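Local coordinates for protein Alpha/beta hydrolase (Pseudomonas aeruginosa PAO1, PDB 4R1D) that probably acts as a calcium-binding lipase effector of the H2 type VI secretion system and forms a complex with its inhibitor Tli4, at residues Val186-Tyr200 and Leu549-Trp561. Numbering follows the deposited sequence.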
loop_
_atom_site.group_PDB
_atom_site.type_symbol
_atom_site.label_atom_id
_atom_site.label_comp_id
_atom_site.label_asym_id
_atom_site.label_seq_id
_atom_site.Cartn_x
_atom_site.Cartn_y
_atom_site.Cartn_z
ATOM N N VAL A 186 0.917 -5.617 -35.026
ATOM C CA VAL A 186 1.875 -6.684 -34.773
ATOM C C VAL A 186 1.430 -8.010 -35.368
ATOM O O VAL A 186 0.250 -8.234 -35.611
ATOM C CB VAL A 186 2.161 -6.852 -33.268
ATOM C CG1 VAL A 186 2.710 -5.569 -32.693
ATOM C CG2 VAL A 186 0.915 -7.293 -32.532
ATOM N N GLY A 187 2.388 -8.892 -35.618
ATOM C CA GLY A 187 2.073 -10.164 -36.242
ATOM C C GLY A 187 2.427 -11.316 -35.330
ATOM O O GLY A 187 2.918 -11.104 -34.224
ATOM N N PRO A 188 2.180 -12.548 -35.786
ATOM C CA PRO A 188 2.462 -13.717 -34.949
ATOM C C PRO A 188 3.953 -13.857 -34.699
ATOM O O PRO A 188 4.761 -13.327 -35.464
ATOM C CB PRO A 188 1.972 -14.887 -35.808
ATOM C CG PRO A 188 2.035 -14.374 -37.208
ATOM C CD PRO A 188 1.646 -12.932 -37.105
ATOM N N ILE A 189 4.303 -14.556 -33.625
ATOM C CA ILE A 189 5.678 -14.946 -33.379
ATOM C C ILE A 189 6.065 -15.958 -34.459
ATOM O O ILE A 189 5.242 -16.793 -34.849
ATOM C CB ILE A 189 5.809 -15.595 -31.991
ATOM C CG1 ILE A 189 5.692 -14.534 -30.891
ATOM C CG2 ILE A 189 7.118 -16.350 -31.858
ATOM C CD1 ILE A 189 5.364 -15.106 -29.505
ATOM N N ASP A 190 7.292 -15.863 -34.954
ATOM C CA ASP A 190 7.788 -16.835 -35.922
ATOM C C ASP A 190 9.019 -17.569 -35.408
ATOM O O ASP A 190 9.530 -17.273 -34.323
ATOM C CB ASP A 190 8.018 -16.212 -37.316
ATOM C CG ASP A 190 9.190 -15.245 -37.368
ATOM O OD1 ASP A 190 10.147 -15.357 -36.565
ATOM O OD2 ASP A 190 9.168 -14.357 -38.251
ATOM N N GLU A 191 9.494 -18.538 -36.186
ATOM C CA GLU A 191 10.568 -19.410 -35.721
ATOM C C GLU A 191 11.886 -18.653 -35.561
ATOM O O GLU A 191 12.650 -18.911 -34.629
ATOM C CB GLU A 191 10.749 -20.605 -36.673
ATOM C CG GLU A 191 11.716 -21.655 -36.142
ATOM C CD GLU A 191 11.885 -22.832 -37.077
ATOM O OE1 GLU A 191 11.134 -22.928 -38.077
ATOM O OE2 GLU A 191 12.771 -23.663 -36.807
ATOM N N GLU A 192 12.161 -17.729 -36.481
ATOM C CA GLU A 192 13.296 -16.804 -36.346
ATOM C C GLU A 192 13.350 -16.148 -34.990
ATOM O O GLU A 192 14.388 -16.110 -34.331
ATOM C CB GLU A 192 13.099 -15.620 -37.270
ATOM C CG GLU A 192 14.121 -15.511 -38.249
ATOM C CD GLU A 192 14.031 -16.690 -39.096
ATOM O OE1 GLU A 192 14.823 -17.615 -38.862
ATOM O OE2 GLU A 192 13.125 -16.693 -39.949
ATOM N N GLU A 193 12.223 -15.551 -34.635
ATOM C CA GLU A 193 12.114 -14.754 -33.420
ATOM C C GLU A 193 12.391 -15.585 -32.181
ATOM O O GLU A 193 13.091 -15.131 -31.271
ATOM C CB GLU A 193 10.742 -14.081 -33.341
ATOM C CG GLU A 193 10.559 -12.980 -34.381
ATOM C CD GLU A 193 9.161 -12.402 -34.377
ATOM O OE1 GLU A 193 8.218 -13.124 -34.009
ATOM O OE2 GLU A 193 9.014 -11.213 -34.714
ATOM N N LEU A 194 11.864 -16.807 -32.149
ATOM C CA LEU A 194 12.115 -17.688 -31.013
ATOM C C LEU A 194 13.573 -18.138 -30.973
ATOM O O LEU A 194 14.176 -18.243 -29.909
ATOM C CB LEU A 194 11.183 -18.900 -31.045
ATOM C CG LEU A 194 9.703 -18.530 -30.870
ATOM C CD1 LEU A 194 8.798 -19.687 -31.214
ATOM C CD2 LEU A 194 9.447 -18.032 -29.445
ATOM N N LEU A 195 14.149 -18.421 -32.130
ATOM C CA LEU A 195 15.550 -18.814 -32.133
ATOM C C LEU A 195 16.394 -17.666 -31.603
ATOM O O LEU A 195 17.292 -17.855 -30.784
ATOM C CB LEU A 195 16.000 -19.203 -33.545
ATOM C CG LEU A 195 17.443 -19.694 -33.703
ATOM C CD1 LEU A 195 17.750 -20.858 -32.763
ATOM C CD2 LEU A 195 17.681 -20.107 -35.157
ATOM N N ARG A 196 16.088 -16.461 -32.061
ATOM C CA ARG A 196 16.797 -15.290 -31.591
ATOM C C ARG A 196 16.615 -15.141 -30.084
ATOM O O ARG A 196 17.564 -14.865 -29.360
ATOM C CB ARG A 196 16.288 -14.037 -32.292
ATOM C CG ARG A 196 16.827 -12.757 -31.684
ATOM C CD ARG A 196 18.347 -12.694 -31.788
ATOM N NE ARG A 196 18.855 -11.521 -32.504
ATOM C CZ ARG A 196 18.152 -10.748 -33.332
ATOM N NH1 ARG A 196 16.875 -11.001 -33.597
ATOM N NH2 ARG A 196 18.743 -9.713 -33.914
ATOM N N ALA A 197 15.386 -15.301 -29.617
ATOM C CA ALA A 197 15.110 -15.068 -28.207
ATOM C C ALA A 197 15.832 -16.101 -27.353
ATOM O O ALA A 197 16.253 -15.808 -26.235
ATOM C CB ALA A 197 13.612 -15.086 -27.945
ATOM N N SER A 198 15.990 -17.310 -27.889
ATOM C CA SER A 198 16.604 -18.403 -27.136
ATOM C C SER A 198 18.086 -18.159 -26.863
ATOM O O SER A 198 18.708 -18.874 -26.088
ATOM C CB SER A 198 16.427 -19.739 -27.860
ATOM O OG SER A 198 17.304 -19.843 -28.974
ATOM N N ARG A 199 18.649 -17.144 -27.503
ATOM C CA ARG A 199 20.045 -16.805 -27.278
ATOM C C ARG A 199 20.254 -16.077 -25.960
ATOM O O ARG A 199 21.388 -15.923 -25.506
ATOM C CB ARG A 199 20.591 -16.004 -28.457
ATOM C CG ARG A 199 20.502 -16.801 -29.754
ATOM C CD ARG A 199 21.306 -16.174 -30.871
ATOM N NE ARG A 199 20.473 -15.716 -31.982
ATOM C CZ ARG A 199 20.245 -16.409 -33.096
ATOM N NH1 ARG A 199 20.785 -17.612 -33.262
ATOM N NH2 ARG A 199 19.472 -15.896 -34.046
ATOM N N TYR A 200 19.157 -15.650 -25.337
ATOM C CA TYR A 200 19.229 -14.892 -24.086
ATOM C C TYR A 200 18.822 -15.719 -22.874
ATOM O O TYR A 200 18.028 -16.643 -22.994
ATOM C CB TYR A 200 18.340 -13.654 -24.162
ATOM C CG TYR A 200 18.771 -12.678 -25.215
ATOM C CD1 TYR A 200 19.664 -11.655 -24.921
ATOM C CD2 TYR A 200 18.296 -12.787 -26.513
ATOM C CE1 TYR A 200 20.065 -10.757 -25.895
ATOM C CE2 TYR A 200 18.689 -11.898 -27.487
ATOM C CZ TYR A 200 19.573 -10.890 -27.175
ATOM O OH TYR A 200 19.954 -10.011 -28.158
ATOM N N LEU A 549 4.041 -13.370 -22.402
ATOM C CA LEU A 549 5.141 -14.065 -23.056
ATOM C C LEU A 549 5.323 -13.582 -24.494
ATOM O O LEU A 549 6.444 -13.415 -24.967
ATOM C CB LEU A 549 4.925 -15.575 -22.996
ATOM C CG LEU A 549 5.094 -16.135 -21.579
ATOM C CD1 LEU A 549 4.453 -17.487 -21.486
ATOM C CD2 LEU A 549 6.587 -16.187 -21.206
ATOM N N TYR A 550 4.210 -13.352 -25.185
ATOM C CA TYR A 550 4.253 -12.790 -26.529
ATOM C C TYR A 550 4.988 -11.447 -26.527
ATOM O O TYR A 550 5.871 -11.213 -27.349
ATOM C CB TYR A 550 2.827 -12.602 -27.065
ATOM C CG TYR A 550 2.758 -11.875 -28.374
ATOM C CD1 TYR A 550 2.833 -12.567 -29.578
ATOM C CD2 TYR A 550 2.596 -10.492 -28.417
ATOM C CE1 TYR A 550 2.759 -11.899 -30.797
ATOM C CE2 TYR A 550 2.524 -9.815 -29.637
ATOM C CZ TYR A 550 2.607 -10.526 -30.815
ATOM O OH TYR A 550 2.547 -9.863 -32.011
ATOM N N GLY A 551 4.626 -10.563 -25.600
ATOM C CA GLY A 551 5.303 -9.286 -25.491
ATOM C C GLY A 551 6.808 -9.439 -25.279
ATOM O O GLY A 551 7.618 -8.764 -25.916
ATOM N N VAL A 552 7.189 -10.346 -24.389
ATOM C CA VAL A 552 8.607 -10.522 -24.078
ATOM C C VAL A 552 9.390 -10.970 -25.309
ATOM O O VAL A 552 10.479 -10.442 -25.596
ATOM C CB VAL A 552 8.803 -11.501 -22.924
ATOM C CG1 VAL A 552 10.282 -11.902 -22.785
ATOM C CG2 VAL A 552 8.278 -10.872 -21.632
ATOM N N ILE A 553 8.831 -11.931 -26.039
ATOM C CA ILE A 553 9.470 -12.401 -27.264
ATOM C C ILE A 553 9.626 -11.283 -28.303
ATOM O O ILE A 553 10.708 -11.097 -28.877
ATOM C CB ILE A 553 8.725 -13.580 -27.893
ATOM C CG1 ILE A 553 8.778 -14.803 -26.964
ATOM C CG2 ILE A 553 9.332 -13.893 -29.281
ATOM C CD1 ILE A 553 10.216 -15.246 -26.599
ATOM N N LYS A 554 8.557 -10.535 -28.547
ATOM C CA LYS A 554 8.628 -9.436 -29.497
ATOM C C LYS A 554 9.634 -8.352 -29.085
ATOM O O LYS A 554 10.465 -7.927 -29.893
ATOM C CB LYS A 554 7.244 -8.846 -29.752
ATOM C CG LYS A 554 6.304 -9.787 -30.535
ATOM C CD LYS A 554 6.841 -10.081 -31.943
ATOM C CE LYS A 554 5.866 -10.943 -32.752
ATOM N NZ LYS A 554 6.212 -10.997 -34.221
ATOM N N ILE A 555 9.581 -7.928 -27.821
ATOM C CA ILE A 555 10.485 -6.893 -27.331
ATOM C C ILE A 555 11.949 -7.326 -27.454
ATOM O O ILE A 555 12.819 -6.524 -27.784
ATOM C CB ILE A 555 10.161 -6.518 -25.865
ATOM C CG1 ILE A 555 8.795 -5.819 -25.814
ATOM C CG2 ILE A 555 11.300 -5.638 -25.259
ATOM C CD1 ILE A 555 8.098 -5.820 -24.436
ATOM N N THR A 556 12.204 -8.594 -27.168
ATOM C CA THR A 556 13.543 -9.183 -27.237
ATOM C C THR A 556 14.208 -9.056 -28.620
ATOM O O THR A 556 15.439 -8.992 -28.728
ATOM C CB THR A 556 13.478 -10.669 -26.794
ATOM O OG1 THR A 556 13.058 -10.733 -25.424
ATOM C CG2 THR A 556 14.820 -11.351 -26.927
ATOM N N GLN A 557 13.402 -9.004 -29.672
ATOM C CA GLN A 557 13.945 -8.848 -31.022
ATOM C C GLN A 557 14.769 -7.559 -31.142
ATOM O O GLN A 557 15.639 -7.437 -32.008
ATOM C CB GLN A 557 12.826 -8.895 -32.062
ATOM C CG GLN A 557 11.911 -10.120 -31.944
ATOM C CD GLN A 557 12.680 -11.436 -31.829
ATOM O OE1 GLN A 557 12.459 -12.229 -30.901
ATOM N NE2 GLN A 557 13.570 -11.683 -32.780
ATOM N N LEU A 558 14.504 -6.610 -30.245
ATOM C CA LEU A 558 15.217 -5.331 -30.220
ATOM C C LEU A 558 16.549 -5.378 -29.470
ATOM O O LEU A 558 17.341 -4.441 -29.550
ATOM C CB LEU A 558 14.327 -4.244 -29.612
ATOM C CG LEU A 558 13.038 -4.014 -30.400
ATOM C CD1 LEU A 558 12.124 -3.054 -29.660
ATOM C CD2 LEU A 558 13.361 -3.490 -31.800
ATOM N N ALA A 559 16.796 -6.457 -28.739
ATOM C CA ALA A 559 17.989 -6.535 -27.908
ATOM C C ALA A 559 19.215 -6.614 -28.803
ATOM O O ALA A 559 19.194 -7.299 -29.819
ATOM C CB ALA A 559 17.919 -7.747 -26.994
ATOM N N ASP A 560 20.276 -5.904 -28.434
ATOM C CA ASP A 560 21.511 -5.961 -29.206
ATOM C C ASP A 560 22.291 -7.212 -28.837
ATOM O O ASP A 560 22.128 -7.744 -27.739
ATOM C CB ASP A 560 22.361 -4.713 -28.959
ATOM C CG ASP A 560 21.872 -3.512 -29.743
ATOM O OD1 ASP A 560 21.598 -3.662 -30.953
ATOM O OD2 ASP A 560 21.761 -2.418 -29.150
ATOM N N TRP A 561 23.127 -7.682 -29.758
ATOM C CA TRP A 561 24.014 -8.813 -29.491
ATOM C C TRP A 561 24.621 -9.388 -30.771
ATOM O O TRP A 561 24.810 -8.679 -31.760
ATOM C CB TRP A 561 23.279 -9.907 -28.710
ATOM C CG TRP A 561 23.473 -11.266 -29.269
ATOM C CD1 TRP A 561 24.173 -12.296 -28.709
ATOM C CD2 TRP A 561 22.966 -11.755 -30.515
ATOM N NE1 TRP A 561 24.129 -13.398 -29.530
ATOM C CE2 TRP A 561 23.396 -13.089 -30.646
ATOM C CE3 TRP A 561 22.192 -11.189 -31.535
ATOM C CZ2 TRP A 561 23.080 -13.866 -31.756
ATOM C CZ3 TRP A 561 21.877 -11.963 -32.633
ATOM C CH2 TRP A 561 22.318 -13.288 -32.735
HETATM O O HOH W 1 5.102 -8.253 -34.935
#
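A capping box at the start of helix 191-197 faces the C-terminal helix 542-556 of this alpha/beta hydrolase, and Lys554 ties the two together. The short helix leads into edge strand 201-206 of the parallel sheet. The axes of 191-197 and 549-556 cross at 81° and come within 9.3 Å. Asp190 is the N-cap: its OD1 accepts from Glu193 N, and Glu193 OE1 accepts from Asp190 N. The same Glu193 carboxylate forms a salt bridge to Lys554, with NZ 2.9 Å from OE2 on the syn lone pair. Lys554 NZ also donates to Pro188 O at 3.0 Å, from above the carbonyl plane, and more weakly to Gly187 O. A water accepts from both Lys554 NZ and Gly187 N. The ammonium therefore fastens both the loop before the helix and its first turn.

Tyr550 OH donates to Gly187 O at 2.6 Å. Its CG lies anti to the backbone N (chi1 173°), which points the ring at the loop and places Gly187 O at the ring edge. Ile189 CD1 packs against Tyr550 CD1 at 3.6 Å, and Trp546 stacks on the Tyr550 ring. Ile553 fills the apolar centre, meeting Ile189, Leu194 CD2 and Ala197 CB; Trp168 adjoins both Leu194 and Ile553. Thr556 CG2 touches Ala197 CA and the Tyr200 ring. The Thr556 side chain also lies close to that of Phe202, a calcium-site residue. At the chain end, Ala559 CB sits 3.6 Å from Tyr200 CZ. Beside it, Tyr200 OH donates to Asp560 O at 3.2 Å, approaching from above the carbonyl plane.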